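Local atomic coordinates of membrane lipoprotein family protein (Aeropyrum pernix, PDB entry 4PEV), a protein that binds adenosine and probably serves as the solute-binding component of an ABC transporter in the archaeal cell membrane. Residues F230-P233 / T234-K237; T258-G261 / M262-V266. All coordinates share one frame; numbering follows the deposited sequence.

Strand 222-226 runs into a loop that carries F230 against the adenine of adenosine and then starts helix 233-245; interaction 1 is this turn. The chain continues through strand 248-254 and reaches interaction 2, the first turns of helix 258-271. Both contacts are local and close no long loop. They follow in series, neither nested nor crossed. The two contacts touch: T258 OG1 lies 3.3 Å from F230 O, probably as a hydrogen bond, and K237 CB packs on G261 O. Two neighbouring helix starts are thus held together at the adenosine pocket, on the domain whose mixed sheet contains strands 222-226, 248-254 and 277-282.

Interaction 1: F230-P233 / T234-K237; sequences FDDP and TLGK. With ADN (adenosine), chain F.
F230 lies face to face with the adenine of adenosine, two residues before D232, the N-cap of helix 233-245. The two ring systems are nearly parallel. ADN C4 sits above the centre of the F230 ring, 3.4 Å from its plane. F230 CE2 comes within 3.4 Å of ADN N3. F230 supplies a flat apolar surface against the base, while D282, G256, D142 and K299 hydrogen-bond the ligand. The loop then turns into the helix at D232. Its CG is anti to its own backbone N (chi1 -163°), which swings the carboxylate over the first helical turn. There D232 OD1 accepts from L235 N at 3.3 Å. The bond is nearly straight at the hydrogen, 165°, but the donor comes from above the carboxylate plane. This is the capping bond to an amide of the first helical turn. The D232 side chain crosses that of L235 at about a right angle, and D232 CG packs on L235 CB at 3.5 Å. On the far oxygen, OD2 has a long, weak ion pair with R229. D232 O accepts from G236 N at 3.0 Å, with the donor in the carbonyl plane. P233 follows in the first turn, where its lack of an N-H costs no helical bond. Its ring meets L257. Its carbonyl oxygen, P233 O, accepts from K237 N at 3.0 Å, with the donor tilted 26° from the carbonyl plane.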
loop_
_atom_site.group_PDB
_atom_site.type_symbol
_atom_site.label_atom_id
_atom_site.label_comp_id
_atom_site.label_asym_id
_atom_site.label_seq_id
_atom_site.Cartn_x
_atom_site.Cartn_y
_atom_site.Cartn_z
ATOM N N PHE C 230 4.461 -8.574 8.370
ATOM C CA PHE C 230 4.837 -7.415 7.541
ATOM C C PHE C 230 6.340 -7.166 7.524
ATOM O O PHE C 230 6.813 -6.298 6.808
ATOM C CB PHE C 230 4.186 -6.155 8.068
ATOM C CG PHE C 230 2.767 -5.986 7.648
ATOM C CD1 PHE C 230 2.442 -5.859 6.308
ATOM C CD2 PHE C 230 1.747 -5.903 8.598
ATOM C CE1 PHE C 230 1.125 -5.679 5.914
ATOM C CE2 PHE C 230 0.435 -5.731 8.208
ATOM C CZ PHE C 230 0.123 -5.614 6.865
ATOM N N ASP C 231 7.087 -7.950 8.289
ATOM C CA ASP C 231 8.513 -7.716 8.491
ATOM C C ASP C 231 9.380 -8.968 8.237
ATOM O O ASP C 231 10.436 -9.096 8.828
ATOM C CB ASP C 231 8.718 -7.239 9.926
ATOM C CG ASP C 231 8.251 -8.273 10.971
ATOM O OD1 ASP C 231 7.448 -9.189 10.654
ATOM O OD2 ASP C 231 8.692 -8.152 12.131
ATOM N N ASP C 232 8.947 -9.882 7.370
ATOM C CA ASP C 232 9.703 -11.105 7.123
ATOM C C ASP C 232 10.004 -11.306 5.616
ATOM O O ASP C 232 9.335 -12.080 4.943
ATOM C CB ASP C 232 8.945 -12.299 7.726
ATOM C CG ASP C 232 9.824 -13.551 7.898
ATOM O OD1 ASP C 232 10.898 -13.654 7.253
ATOM O OD2 ASP C 232 9.427 -14.451 8.676
ATOM N N PRO C 233 11.017 -10.610 5.087
ATOM C CA PRO C 233 11.439 -10.783 3.688
ATOM C C PRO C 233 11.716 -12.228 3.235
ATOM O O PRO C 233 11.449 -12.573 2.100
ATOM C CB PRO C 233 12.735 -9.967 3.608
ATOM C CG PRO C 233 12.605 -8.927 4.661
ATOM C CD PRO C 233 11.706 -9.480 5.737
ATOM N N THR C 234 12.275 -13.053 4.104
ATOM C CA THR C 234 12.597 -14.432 3.750
ATOM C C THR C 234 11.333 -15.227 3.493
ATOM O O THR C 234 11.268 -16.011 2.548
ATOM C CB THR C 234 13.376 -15.132 4.883
ATOM O OG1 THR C 234 14.438 -14.277 5.326
ATOM C CG2 THR C 234 13.953 -16.469 4.409
ATOM N N LEU C 235 10.347 -15.041 4.363
ATOM C CA LEU C 235 9.037 -15.657 4.197
ATOM C C LEU C 235 8.334 -15.111 2.947
ATOM O O LEU C 235 7.604 -15.829 2.270
ATOM C CB LEU C 235 8.179 -15.406 5.449
ATOM C CG LEU C 235 6.733 -15.917 5.452
ATOM C CD1 LEU C 235 6.686 -17.413 5.191
ATOM C CD2 LEU C 235 6.049 -15.562 6.764
ATOM N N GLY C 236 8.550 -13.835 2.655
ATOM C CA GLY C 236 8.055 -13.237 1.425
ATOM C C GLY C 236 8.622 -13.893 0.177
ATOM O O GLY C 236 7.902 -14.079 -0.795
ATOM N N LYS C 237 9.904 -14.248 0.211
ATOM C CA LYS C 237 10.561 -14.905 -0.917
ATOM C C LYS C 237 10.082 -16.345 -1.100
ATOM O O LYS C 237 9.766 -16.733 -2.215
ATOM C CB LYS C 237 12.086 -14.864 -0.762
ATOM C CG LYS C 237 12.835 -15.230 -2.041
ATOM C CD LYS C 237 14.347 -15.411 -1.854
ATOM C CE LYS C 237 15.024 -14.121 -1.395
ATOM N NZ LYS C 237 16.324 -13.885 -2.106
HETATM O "O5'" ADN F . 2.556 -2.901 2.134
HETATM C "C5'" ADN F . 1.155 -3.090 1.861
HETATM C "C4'" ADN F . 0.197 -2.581 2.943
HETATM O "O4'" ADN F . 0.333 -3.309 4.166
HETATM C "C3'" ADN F . 0.336 -1.121 3.365
HETATM O "O3'" ADN F . -0.290 -0.226 2.439
HETATM C "C2'" ADN F . -0.309 -1.125 4.746
HETATM O "O2'" ADN F . -1.739 -1.026 4.703
HETATM C "C1'" ADN F . 0.084 -2.472 5.292
HETATM N N9 ADN F . 1.324 -2.386 6.086
HETATM C C8 ADN F . 2.596 -2.344 5.626
HETATM N N7 ADN F . 3.490 -2.282 6.649
HETATM C C5 ADN F . 2.765 -2.294 7.788
HETATM C C6 ADN F . 3.042 -2.248 9.240
HETATM N N6 ADN F . 4.313 -2.173 9.678
HETATM N N1 ADN F . 1.993 -2.270 10.100
HETATM C C2 ADN F . 0.712 -2.333 9.677
HETATM N N3 ADN F . 0.386 -2.375 8.379
HETATM C C4 ADN F . 1.342 -2.355 7.411
#

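Interaction 2: T258-G261 / M262-V266; sequences THVG and MFNAV
The rings of H259 and F263 form an offset edge-to-face pair, with the imidazole edge turned to the phenyl face. Their centroids are 5.3 Å apart and their planes stand at 89°. H259 CD2 makes the nearest approach, 3.7 Å from F263 CZ, which lies in the imidazole plane. The same phenyl face also receives H259 O, 3.6 Å above the ring plane and offset toward the rim. F263 has CG anti to its carbonyl carbon (chi1 -72°), and this lays the ring back along the preceding turn, beside H259. A leucine in place of F263 would probably take away the flat face that the H259 edge meets and leave a gap beside CD2. Hydrogen bonds hold the imidazole: ND1 is bonded to A255 N, and NE2 weakly to Q285. On another side of H259 is M262, a selenomethionine. Its chain bends at the last torsion, with M262 SE 4.0 Å from H259 CB, and it also packs on A240, F251 and S278. V260 and N264 lie side by side, with V260 CG1 4.0 Å from N264 ND2. N264 OD1 is hydrogen-bonded to Y288 OH. From H259 onward the main-chain bonds step four residues back. F263 N donates to H259 O at 3.1 Å, from 42° out of the carbonyl plane, while A265 N meets G261 O almost end-on at 2.9 Å. H259 touches the adenosine, so the pair lies at the pocket end of helix 258-271, the crossover helix of the beta-alpha-beta unit between strands 248-254 and 277-282 in this periplasmic-binding-protein fold.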
loop_
_atom_site.group_PDB
_atom_site.type_symbol
_atom_site.label_atom_id
_atom_site.label_comp_id
_atom_site.label_asym_id
_atom_site.label_seq_id
_atom_site.Cartn_x
_atom_site.Cartn_y
_atom_site.Cartn_z
ATOM N N THR C 258 7.941 -7.404 3.910
ATOM C CA THR C 258 7.849 -8.804 3.536
ATOM C C THR C 258 7.967 -8.988 2.036
ATOM O O THR C 258 8.659 -9.886 1.578
ATOM C CB THR C 258 6.532 -9.465 4.016
ATOM O OG1 THR C 258 6.346 -9.232 5.418
ATOM C CG2 THR C 258 6.547 -10.974 3.764
ATOM N N HIS C 259 7.320 -8.137 1.253
ATOM C CA HIS C 259 7.337 -8.357 -0.197
ATOM C C HIS C 259 8.574 -7.817 -0.890
ATOM O O HIS C 259 8.605 -7.790 -2.108
ATOM C CB HIS C 259 6.058 -7.877 -0.887
ATOM C CG HIS C 259 5.915 -6.397 -0.975
ATOM N ND1 HIS C 259 5.197 -5.676 -0.059
ATOM C CD2 HIS C 259 6.348 -5.506 -1.896
ATOM C CE1 HIS C 259 5.197 -4.400 -0.400
ATOM N NE2 HIS C 259 5.891 -4.267 -1.511
ATOM N N VAL C 260 9.590 -7.386 -0.141
ATOM C CA VAL C 260 10.886 -7.171 -0.764
ATOM C C VAL C 260 11.449 -8.537 -1.125
ATOM O O VAL C 260 12.095 -8.684 -2.151
ATOM C CB VAL C 260 11.865 -6.390 0.118
ATOM C CG1 VAL C 260 13.290 -6.491 -0.430
ATOM C CG2 VAL C 260 11.428 -4.933 0.201
ATOM N N GLY C 261 11.187 -9.544 -0.299
ATOM C CA GLY C 261 11.521 -10.920 -0.651
ATOM C C GLY C 261 10.803 -11.335 -1.915
ATOM O O GLY C 261 11.370 -11.993 -2.778
HETATM N N MSE C 262 9.545 -10.953 -2.034
HETATM C CA MSE C 262 8.811 -11.230 -3.254
HETATM C C MSE C 262 9.564 -10.702 -4.451
HETATM O O MSE C 262 9.748 -11.417 -5.423
HETATM C CB MSE C 262 7.440 -10.578 -3.149
HETATM C CG MSE C 262 6.516 -10.986 -4.276
HETATM SE SE MSE C 262 5.075 -9.651 -4.382
HETATM C CE MSE C 262 6.023 -8.160 -5.272
ATOM N N PHE C 263 10.001 -9.445 -4.380
ATOM C CA PHE C 263 10.754 -8.814 -5.458
ATOM C C PHE C 263 11.960 -9.642 -5.815
ATOM O O PHE C 263 12.265 -9.833 -6.996
ATOM C CB PHE C 263 11.283 -7.445 -5.058
ATOM C CG PHE C 263 10.241 -6.375 -4.948
ATOM C CD1 PHE C 263 9.065 -6.420 -5.680
ATOM C CD2 PHE C 263 10.484 -5.262 -4.146
ATOM C CE1 PHE C 263 8.133 -5.397 -5.571
ATOM C CE2 PHE C 263 9.566 -4.232 -4.047
ATOM C CZ PHE C 263 8.386 -4.300 -4.753
ATOM N N ASN C 264 12.661 -10.119 -4.796
ATOM C CA ASN C 264 13.857 -10.902 -5.033
ATOM C C ASN C 264 13.563 -12.250 -5.661
ATOM O O ASN C 264 14.360 -12.742 -6.426
ATOM C CB ASN C 264 14.667 -11.041 -3.759
ATOM C CG ASN C 264 15.214 -9.712 -3.285
ATOM O OD1 ASN C 264 15.545 -8.832 -4.076
ATOM N ND2 ASN C 264 15.312 -9.562 -1.985
ATOM N N ALA C 265 12.406 -12.824 -5.371
ATOM C CA ALA C 265 12.012 -14.094 -5.961
ATOM C C ALA C 265 11.737 -13.965 -7.466
ATOM O O ALA C 265 12.082 -14.869 -8.256
ATOM C CB ALA C 265 10.787 -14.637 -5.245
ATOM N N VAL C 266 11.124 -12.841 -7.846
ATOM C CA VAL C 266 10.792 -12.550 -9.243
ATOM C C VAL C 266 12.069 -12.218 -10.032
ATOM O O VAL C 266 12.153 -12.519 -11.223
ATOM C CB VAL C 266 9.731 -11.407 -9.348
ATOM C CG1 VAL C 266 9.396 -11.056 -10.795
ATOM C CG2 VAL C 266 8.466 -11.785 -8.598
#